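Long-range contacts in motility-associated killing factor MakB (Vibrio cholerae serotype O1, PDB 6W1W), which probably serves as one component of a three-part cytotoxin that resembles the alpha-pore-forming toxins: residues 59-67 and 128-138; 10-21 and 180-188. All blocks are in the same frame, centred on the assembly; numbering follows the deposited sequence.

Contact 1. Residues 59-67 and 128-138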
loop_
_atom_site.group_PDB
_atom_site.type_symbol
_atom_site.label_atom_id
_atom_site.label_comp_id
_atom_site.label_asym_id
_atom_site.label_seq_id
_atom_site.Cartn_x
_atom_site.Cartn_y
_atom_site.Cartn_z
ATOM N N ARG A 59 -8.743 -6.303 -13.193
ATOM C CA ARG A 59 -8.769 -4.848 -13.225
ATOM C C ARG A 59 -10.123 -4.317 -12.763
ATOM O O ARG A 59 -10.193 -3.338 -12.009
ATOM C CB ARG A 59 -8.441 -4.361 -14.639
ATOM C CG ARG A 59 -7.719 -3.024 -14.719
ATOM C CD ARG A 59 -7.727 -2.482 -16.146
ATOM N NE ARG A 59 -7.624 -3.548 -17.143
ATOM C CZ ARG A 59 -6.478 -4.075 -17.564
ATOM N NH1 ARG A 59 -5.323 -3.642 -17.078
ATOM N NH2 ARG A 59 -6.485 -5.043 -18.472
ATOM N N ALA A 60 -11.213 -4.973 -13.179
ATOM C CA ALA A 60 -12.549 -4.484 -12.848
ATOM C C ALA A 60 -12.949 -4.830 -11.418
ATOM O O ALA A 60 -13.682 -4.067 -10.779
ATOM C CB ALA A 60 -13.581 -5.040 -13.831
ATOM N N VAL A 61 -12.494 -5.977 -10.908
ATOM C CA VAL A 61 -12.796 -6.350 -9.529
ATOM C C VAL A 61 -12.244 -5.307 -8.564
ATOM O O VAL A 61 -12.879 -4.973 -7.556
ATOM C CB VAL A 61 -12.248 -7.759 -9.237
ATOM C CG1 VAL A 61 -12.003 -7.942 -7.756
ATOM C CG2 VAL A 61 -13.217 -8.816 -9.747
ATOM N N MET A 62 -11.068 -4.758 -8.866
ATOM C CA MET A 62 -10.448 -3.777 -7.985
ATOM C C MET A 62 -11.002 -2.371 -8.169
ATOM O O MET A 62 -10.741 -1.511 -7.319
ATOM C CB MET A 62 -8.935 -3.764 -8.198
ATOM C CG MET A 62 -8.298 -5.127 -8.026
ATOM S SD MET A 62 -8.773 -5.908 -6.470
ATOM C CE MET A 62 -8.042 -4.784 -5.280
ATOM N N ASN A 63 -11.763 -2.122 -9.240
ATOM C CA ASN A 63 -12.321 -0.795 -9.484
ATOM C C ASN A 63 -13.208 -0.318 -8.343
ATOM O O ASN A 63 -13.384 0.894 -8.167
ATOM C CB ASN A 63 -13.115 -0.793 -10.792
ATOM C CG ASN A 63 -13.583 0.593 -11.190
ATOM O OD1 ASN A 63 -14.658 1.037 -10.787
ATOM N ND2 ASN A 63 -12.775 1.283 -11.988
ATOM N N GLU A 64 -13.772 -1.237 -7.562
ATOM C CA GLU A 64 -14.602 -0.834 -6.433
ATOM C C GLU A 64 -13.757 -0.205 -5.332
ATOM O O GLU A 64 -14.064 0.890 -4.847
ATOM C CB GLU A 64 -15.380 -2.037 -5.899
ATOM C CG GLU A 64 -16.272 -1.722 -4.714
ATOM C CD GLU A 64 -16.724 -2.974 -3.988
ATOM O OE1 GLU A 64 -16.281 -4.078 -4.374
ATOM O OE2 GLU A 64 -17.519 -2.851 -3.031
ATOM N N PHE A 65 -12.682 -0.887 -4.929
ATOM C CA PHE A 65 -11.793 -0.340 -3.909
ATOM C C PHE A 65 -10.988 0.842 -4.443
ATOM O O PHE A 65 -10.730 1.800 -3.703
ATOM C CB PHE A 65 -10.872 -1.446 -3.380
ATOM C CG PHE A 65 -9.400 -1.123 -3.459
ATOM C CD1 PHE A 65 -8.670 -1.410 -4.607
ATOM C CD2 PHE A 65 -8.739 -0.562 -2.376
ATOM C CE1 PHE A 65 -7.315 -1.121 -4.681
ATOM C CE2 PHE A 65 -7.383 -0.274 -2.444
ATOM C CZ PHE A 65 -6.672 -0.555 -3.598
ATOM N N MET A 66 -10.605 0.798 -5.724
ATOM C CA MET A 66 -9.774 1.847 -6.315
ATOM C C MET A 66 -10.380 3.233 -6.134
ATOM O O MET A 66 -9.647 4.213 -5.969
ATOM C CB MET A 66 -9.554 1.555 -7.806
ATOM C CG MET A 66 -8.988 2.715 -8.625
ATOM S SD MET A 66 -9.073 2.446 -10.413
ATOM C CE MET A 66 -8.632 4.075 -11.018
ATOM N N GLN A 67 -11.708 3.335 -6.150
ATOM C CA GLN A 67 -12.380 4.617 -5.985
ATOM C C GLN A 67 -12.716 4.926 -4.530
ATOM O O GLN A 67 -13.208 6.020 -4.239
ATOM C CB GLN A 67 -13.647 4.658 -6.844
ATOM C CG GLN A 67 -13.372 4.430 -8.326
ATOM C CD GLN A 67 -14.627 4.473 -9.179
ATOM O OE1 GLN A 67 -14.624 4.033 -10.329
ATOM N NE2 GLN A 67 -15.707 5.008 -8.619
ATOM N N PHE A 128 -11.388 -2.885 3.128
ATOM C CA PHE A 128 -10.177 -3.559 2.669
ATOM C C PHE A 128 -10.307 -5.074 2.769
ATOM O O PHE A 128 -9.824 -5.801 1.893
ATOM C CB PHE A 128 -8.968 -3.071 3.465
ATOM C CG PHE A 128 -8.524 -1.679 3.101
ATOM C CD1 PHE A 128 -7.781 -0.916 3.987
ATOM C CD2 PHE A 128 -8.855 -1.133 1.870
ATOM C CE1 PHE A 128 -7.379 0.368 3.654
ATOM C CE2 PHE A 128 -8.456 0.150 1.526
ATOM C CZ PHE A 128 -7.717 0.903 2.419
ATOM N N THR A 129 -10.960 -5.570 3.822
ATOM C CA THR A 129 -11.131 -7.011 3.966
ATOM C C THR A 129 -11.953 -7.588 2.821
ATOM O O THR A 129 -11.765 -8.750 2.442
ATOM C CB THR A 129 -11.784 -7.333 5.312
ATOM O OG1 THR A 129 -11.112 -6.615 6.354
ATOM C CG2 THR A 129 -11.689 -8.825 5.607
ATOM N N LYS A 130 -12.852 -6.792 2.245
ATOM C CA LYS A 130 -13.616 -7.273 1.103
ATOM C C LYS A 130 -12.783 -7.239 -0.174
ATOM O O LYS A 130 -12.781 -8.206 -0.945
ATOM C CB LYS A 130 -14.898 -6.456 0.945
ATOM C CG LYS A 130 -15.934 -7.122 0.057
ATOM C CD LYS A 130 -17.163 -6.252 -0.111
ATOM C CE LYS A 130 -16.794 -4.902 -0.698
ATOM N NZ LYS A 130 -17.989 -4.063 -0.989
ATOM N N SER A 131 -12.050 -6.148 -0.402
ATOM C CA SER A 131 -11.203 -6.047 -1.588
ATOM C C SER A 131 -10.014 -7.002 -1.541
ATOM O O SER A 131 -9.470 -7.352 -2.596
ATOM C CB SER A 131 -10.714 -4.611 -1.758
ATOM O OG SER A 131 -10.109 -4.143 -0.569
ATOM N N TYR A 132 -9.592 -7.430 -0.349
ATOM C CA TYR A 132 -8.576 -8.475 -0.273
ATOM C C TYR A 132 -9.106 -9.784 -0.844
ATOM O O TYR A 132 -8.481 -10.396 -1.720
ATOM C CB TYR A 132 -8.108 -8.671 1.171
ATOM C CG TYR A 132 -7.274 -9.924 1.371
ATOM C CD1 TYR A 132 -5.948 -9.976 0.951
ATOM C CD2 TYR A 132 -7.815 -11.055 1.975
ATOM C CE1 TYR A 132 -5.186 -11.117 1.127
ATOM C CE2 TYR A 132 -7.059 -12.201 2.155
ATOM C CZ TYR A 132 -5.747 -12.226 1.729
ATOM O OH TYR A 132 -4.993 -13.361 1.906
ATOM N N ASN A 133 -10.274 -10.225 -0.361
ATOM C CA ASN A 133 -10.866 -11.466 -0.851
ATOM C C ASN A 133 -11.255 -11.353 -2.319
ATOM O O ASN A 133 -11.177 -12.339 -3.062
ATOM C CB ASN A 133 -12.086 -11.837 -0.008
ATOM C CG ASN A 133 -11.730 -12.155 1.433
ATOM O OD1 ASN A 133 -12.254 -11.542 2.366
ATOM N ND2 ASN A 133 -10.842 -13.124 1.624
ATOM N N GLN A 134 -11.675 -10.163 -2.750
ATOM C CA GLN A 134 -11.952 -9.943 -4.164
ATOM C C GLN A 134 -10.687 -10.094 -5.000
ATOM O O GLN A 134 -10.690 -10.775 -6.032
ATOM C CB GLN A 134 -12.585 -8.564 -4.356
ATOM C CG GLN A 134 -14.059 -8.535 -4.005
ATOM C CD GLN A 134 -14.790 -9.712 -4.617
ATOM O OE1 GLN A 134 -15.157 -10.666 -3.926
ATOM N NE2 GLN A 134 -14.986 -9.661 -5.929
ATOM N N ALA A 135 -9.587 -9.473 -4.556
ATOM C CA ALA A 135 -8.314 -9.616 -5.258
ATOM C C ALA A 135 -7.811 -11.053 -5.202
ATOM O O ALA A 135 -7.248 -11.561 -6.179
ATOM C CB ALA A 135 -7.281 -8.659 -4.665
ATOM N N LYS A 136 -8.013 -11.730 -4.068
ATOM C CA LYS A 136 -7.641 -13.137 -3.971
ATOM C C LYS A 136 -8.482 -14.011 -4.897
ATOM O O LYS A 136 -7.994 -15.031 -5.397
ATOM C CB LYS A 136 -7.766 -13.612 -2.525
ATOM C CG LYS A 136 -6.627 -13.147 -1.636
ATOM C CD LYS A 136 -5.306 -13.578 -2.239
ATOM C CE LYS A 136 -4.150 -12.751 -1.722
ATOM N NZ LYS A 136 -2.928 -12.985 -2.538
ATOM N N ASN A 137 -9.737 -13.628 -5.143
ATOM C CA ASN A 137 -10.586 -14.411 -6.038
ATOM C C ASN A 137 -10.111 -14.307 -7.483
ATOM O O ASN A 137 -9.883 -15.327 -8.146
ATOM C CB ASN A 137 -12.042 -13.957 -5.921
ATOM C CG ASN A 137 -12.847 -14.799 -4.943
ATOM O OD1 ASN A 137 -12.452 -15.912 -4.586
ATOM N ND2 ASN A 137 -13.996 -14.273 -4.516
ATOM N N ALA A 138 -9.967 -13.081 -7.994
ATOM C CA ALA A 138 -9.563 -12.908 -9.386
ATOM C C ALA A 138 -8.161 -13.446 -9.636
ATOM O O ALA A 138 -7.839 -13.828 -10.767
ATOM C CB ALA A 138 -9.643 -11.437 -9.787
#

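Contact 2. Residues 10-21 and 180-188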
loop_
_atom_site.group_PDB
_atom_site.type_symbol
_atom_site.label_atom_id
_atom_site.label_comp_id
_atom_site.label_asym_id
_atom_site.label_seq_id
_atom_site.Cartn_x
_atom_site.Cartn_y
_atom_site.Cartn_z
ATOM N N ASP A 10 5.017 9.071 20.580
ATOM C CA ASP A 10 5.895 8.149 19.873
ATOM C C ASP A 10 5.122 6.923 19.395
ATOM O O ASP A 10 5.185 6.560 18.215
ATOM C CB ASP A 10 7.069 7.751 20.767
ATOM C CG ASP A 10 8.413 8.077 20.139
ATOM O OD1 ASP A 10 8.599 7.782 18.939
ATOM O OD2 ASP A 10 9.278 8.641 20.843
ATOM N N THR A 11 4.371 6.282 20.296
ATOM C CA THR A 11 3.608 5.101 19.904
ATOM C C THR A 11 2.506 5.452 18.910
ATOM O O THR A 11 2.139 4.619 18.073
ATOM C CB THR A 11 3.009 4.423 21.136
ATOM O OG1 THR A 11 3.963 4.439 22.202
ATOM C CG2 THR A 11 2.651 2.977 20.822
ATOM N N ALA A 12 1.977 6.675 18.981
ATOM C CA ALA A 12 0.932 7.095 18.056
ATOM C C ALA A 12 1.475 7.245 16.640
ATOM O O ALA A 12 0.879 6.744 15.680
ATOM C CB ALA A 12 0.307 8.406 18.539
ATOM N N LEU A 13 2.616 7.925 16.493
ATOM C CA LEU A 13 3.172 8.203 15.171
ATOM C C LEU A 13 3.639 6.944 14.454
ATOM O O LEU A 13 3.715 6.940 13.220
ATOM C CB LEU A 13 4.326 9.194 15.290
ATOM C CG LEU A 13 3.968 10.668 15.097
ATOM C CD1 LEU A 13 2.811 11.082 15.997
ATOM C CD2 LEU A 13 5.187 11.550 15.350
ATOM N N ASN A 14 3.954 5.878 15.191
ATOM C CA ASN A 14 4.299 4.621 14.535
ATOM C C ASN A 14 3.065 3.949 13.946
ATOM O O ASN A 14 3.132 3.364 12.858
ATOM C CB ASN A 14 5.002 3.687 15.519
ATOM C CG ASN A 14 6.352 4.218 15.959
ATOM O OD1 ASN A 14 6.668 5.391 15.756
ATOM N ND2 ASN A 14 7.155 3.355 16.567
HETATM N N MSE A 15 1.932 4.026 14.641
HETATM C CA MSE A 15 0.692 3.430 14.152
HETATM C C MSE A 15 0.141 4.221 12.974
HETATM O O MSE A 15 -0.500 3.659 12.087
HETATM C CB MSE A 15 -0.354 3.348 15.263
HETATM C CG MSE A 15 0.117 2.580 16.484
HETATM SE SE MSE A 15 -1.346 2.014 17.639
HETATM C CE MSE A 15 -0.302 1.274 19.111
ATOM N N LEU A 16 0.390 5.534 12.973
ATOM C CA LEU A 16 0.080 6.335 11.795
ATOM C C LEU A 16 0.931 5.911 10.605
ATOM O O LEU A 16 0.434 5.814 9.475
ATOM C CB LEU A 16 0.283 7.822 12.092
ATOM C CG LEU A 16 -0.949 8.652 12.469
ATOM C CD1 LEU A 16 -2.175 8.198 11.684
ATOM C CD2 LEU A 16 -1.206 8.617 13.966
ATOM N N THR A 17 2.219 5.650 10.836
ATOM C CA THR A 17 3.085 5.229 9.740
ATOM C C THR A 17 2.707 3.839 9.240
ATOM O O THR A 17 2.714 3.587 8.030
ATOM C CB THR A 17 4.548 5.273 10.188
ATOM O OG1 THR A 17 4.969 6.639 10.298
ATOM C CG2 THR A 17 5.449 4.542 9.198
ATOM N N ASP A 18 2.347 2.934 10.155
ATOM C CA ASP A 18 2.028 1.570 9.751
ATOM C C ASP A 18 0.771 1.507 8.893
ATOM O O ASP A 18 0.698 0.685 7.974
ATOM C CB ASP A 18 1.889 0.671 10.980
ATOM C CG ASP A 18 3.213 0.072 11.418
ATOM O OD1 ASP A 18 4.262 0.500 10.890
ATOM O OD2 ASP A 18 3.207 -0.832 12.278
ATOM N N VAL A 19 -0.223 2.356 9.164
ATOM C CA VAL A 19 -1.393 2.397 8.290
ATOM C C VAL A 19 -1.108 3.175 7.014
ATOM O O VAL A 19 -1.779 2.952 5.998
ATOM C CB VAL A 19 -2.618 2.985 9.011
ATOM C CG1 VAL A 19 -2.967 2.154 10.240
ATOM C CG2 VAL A 19 -2.378 4.437 9.390
ATOM N N TYR A 20 -0.126 4.079 7.039
ATOM C CA TYR A 20 0.315 4.744 5.817
ATOM C C TYR A 20 1.119 3.788 4.945
ATOM O O TYR A 20 0.905 3.711 3.729
ATOM C CB TYR A 20 1.135 5.985 6.175
ATOM C CG TYR A 20 1.706 6.755 4.999
ATOM C CD1 TYR A 20 0.925 7.076 3.897
ATOM C CD2 TYR A 20 3.024 7.195 5.015
ATOM C CE1 TYR A 20 1.450 7.795 2.831
ATOM C CE2 TYR A 20 3.557 7.914 3.959
ATOM C CZ TYR A 20 2.770 8.212 2.870
ATOM O OH TYR A 20 3.308 8.929 1.820
ATOM N N THR A 21 2.049 3.047 5.555
ATOM C CA THR A 21 2.807 2.035 4.824
ATOM C C THR A 21 1.878 1.015 4.179
ATOM O O THR A 21 2.002 0.708 2.986
ATOM C CB THR A 21 3.797 1.343 5.766
ATOM O OG1 THR A 21 4.860 2.247 6.095
ATOM C CG2 THR A 21 4.372 0.078 5.122
ATOM N N ASN A 180 12.690 2.405 2.567
ATOM C CA ASN A 180 11.704 2.032 3.570
ATOM C C ASN A 180 11.095 3.289 4.177
ATOM O O ASN A 180 11.816 4.231 4.522
ATOM C CB ASN A 180 12.337 1.165 4.659
ATOM C CG ASN A 180 12.578 -0.258 4.200
ATOM O OD1 ASN A 180 11.827 -0.795 3.386
ATOM N ND2 ASN A 180 13.632 -0.878 4.721
ATOM N N VAL A 181 9.772 3.301 4.297
ATOM C CA VAL A 181 9.051 4.436 4.858
ATOM C C VAL A 181 8.866 4.184 6.351
ATOM O O VAL A 181 8.144 3.265 6.750
ATOM C CB VAL A 181 7.706 4.650 4.155
ATOM C CG1 VAL A 181 7.246 6.091 4.326
ATOM C CG2 VAL A 181 7.808 4.274 2.677
ATOM N N THR A 182 9.525 4.990 7.177
ATOM C CA THR A 182 9.442 4.886 8.628
ATOM C C THR A 182 8.860 6.172 9.208
ATOM O O THR A 182 8.534 7.115 8.485
ATOM C CB THR A 182 10.816 4.591 9.237
ATOM O OG1 THR A 182 11.628 5.769 9.172
ATOM C CG2 THR A 182 11.498 3.461 8.479
ATOM N N ALA A 183 8.738 6.199 10.539
ATOM C CA ALA A 183 8.199 7.351 11.260
ATOM C C ALA A 183 9.250 8.427 11.513
ATOM O O ALA A 183 8.980 9.618 11.312
ATOM C CB ALA A 183 7.589 6.900 12.590
ATOM N N ALA A 184 10.448 8.031 11.956
ATOM C CA ALA A 184 11.513 9.005 12.174
ATOM C C ALA A 184 11.889 9.713 10.881
ATOM O O ALA A 184 12.283 10.887 10.904
ATOM C CB ALA A 184 12.740 8.325 12.780
ATOM N N GLN A 185 11.771 9.020 9.749
ATOM C CA GLN A 185 12.007 9.664 8.462
ATOM C C GLN A 185 10.953 10.726 8.182
ATOM O O GLN A 185 11.282 11.888 7.912
ATOM C CB GLN A 185 12.027 8.618 7.348
ATOM C CG GLN A 185 13.298 7.784 7.310
ATOM C CD GLN A 185 14.539 8.634 7.126
ATOM O OE1 GLN A 185 14.811 9.124 6.028
ATOM N NE2 GLN A 185 15.294 8.825 8.205
ATOM N N LEU A 186 9.675 10.343 8.262
ATOM C CA LEU A 186 8.589 11.260 7.923
ATOM C C LEU A 186 8.499 12.417 8.914
ATOM O O LEU A 186 8.262 13.564 8.513
ATOM C CB LEU A 186 7.268 10.495 7.861
ATOM C CG LEU A 186 7.106 9.519 6.691
ATOM C CD1 LEU A 186 5.956 8.555 6.946
ATOM C CD2 LEU A 186 6.893 10.281 5.390
ATOM N N ARG A 187 8.680 12.140 10.209
ATOM C CA ARG A 187 8.643 13.215 11.196
ATOM C C ARG A 187 9.762 14.223 10.962
ATOM O O ARG A 187 9.570 15.426 11.181
ATOM C CB ARG A 187 8.713 12.640 12.614
ATOM C CG ARG A 187 8.845 13.698 13.710
ATOM C CD ARG A 187 8.387 13.197 15.079
ATOM N NE ARG A 187 8.758 11.804 15.322
ATOM C CZ ARG A 187 8.756 11.227 16.521
ATOM N NH1 ARG A 187 9.103 9.953 16.651
ATOM N NH2 ARG A 187 8.417 11.930 17.594
ATOM N N ALA A 188 10.919 13.761 10.488
ATOM C CA ALA A 188 12.060 14.631 10.231
ATOM C C ALA A 188 11.899 15.485 8.980
ATOM O O ALA A 188 12.784 16.298 8.688
ATOM C CB ALA A 188 13.338 13.799 10.118
#

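Contact 1. Residues 59-67 and 128-138
Met62 and Phe65 meet Ala135 and Ser131 on the tightly packed side of two nearly antiparallel helices, whose axes approach to 9.3 Å at an angle of 170°. The Met62 chain bends at its second and third torsions, so that SD comes 3.6 Å from Ala135 CB and CE lies near both that methyl and Ser131 O. One turn on, Phe65 CB lies 3.6 Å from Ser131 CB, so that small side chains admit large ones here. The Phe65 ring meets the Phe128 ring obliquely, with Phe128 CE2 at the edge of Phe65, 4.0 Å from Phe65 CD2. Phe128 also makes an edge-to-face pair with Phe23, and Phe65 touches Ile26, so helix 9-35 covers this side.

Val61 lies between the two sides. Its CG1, anti to the backbone N (chi1 156°), reaches Gln134 CB at 3.5 Å, while CG2 only grazes Ala138 CB at 4.4 Å. On the solvent side, extended Glu64 and Lys130, bent near its end, cross at about a right angle in a salt bridge between OE2 and NZ; their modelled separation is too short to be taken literally. The chemistry thus divides across the interface: small residues (Ser131, Ala135) let the helices come close on the buried side, and a charge pair of doubtful exact geometry probably links them at the exposed edge.

Contact 2. Residues 10-21 and 180-188
Thr17 and Ala183 mark the close approach of two helices that cross almost perpendicularly, at 96°, where the CA atoms of Thr17 and Ala183 come within 5.7 Å. The short helix 183-187 thus lies across the long helix 9-35 and touches it through Ala183, Leu186 and Arg187, joined by Val181 in the preceding loop. Thr17 OG1 faces Ala183, 3.4 Å from Ala183 CA, and donates a hydrogen bond to Leu13 O at 3.2 Å. Leu13 O thus takes two donors from Thr17, N and OG1, and the hydroxyl is satisfied within its own helix although it faces an alanine. With OG1 beside the backbone N (chi1 -72°), Thr17 CG2 points the other way, anti to N, and comes 3.8 Å from Thr182 C. Thr182 itself, at the N-cap, turns away and receives Gln185 N in a weak capping bond.

On one flank, Leu186 CD1 lies at the edge of the Tyr20 ring, 3.8 Å from Tyr20 CD2. Val181 CG1 approaches the same ring obliquely, 4.1 Å from Tyr20 CE2. Phe329 of helix 316-333 adds cover to Leu13 and Thr17. At the exposed far end Arg187 bends at its third torsion, and Leu13 CD2 sits over one face of the guanidinium, displaced toward its margin, 3.6 Å from Arg187 NE. Arg187 NH1 then donates to Asp10 OD1 at 3.2 Å, close to the guanidinium plane but from above the carboxylate, with the two planes 83° apart.

Small and apolar groups therefore meet at the crossing, whereas Arg187 offers Leu13 a flat face and Asp10 a charge, in a salt bridge carried by one NH1-to-OD1 bond at the exposed end.

Helix 9-35 relates the two contacts. Its earlier part, residues 10-21, forms one half of contact 2, while later residues Phe23, Ile26 and Tyr29 lie against contact 1. The centres of the contacts are 26 Å apart, on opposite sides of the chain's centre, and their nearest atoms remain about 7 Å from each other without touching. In sequence, both segments of contact 1 fall between the two segments of contact 2. Contact 1 joins two long helices side by side; contact 2 lays a short crosswise helix, just ahead of strand 193-203, on the bundle. Together they fit the elongated helical architecture of an alpha-pore-forming toxin.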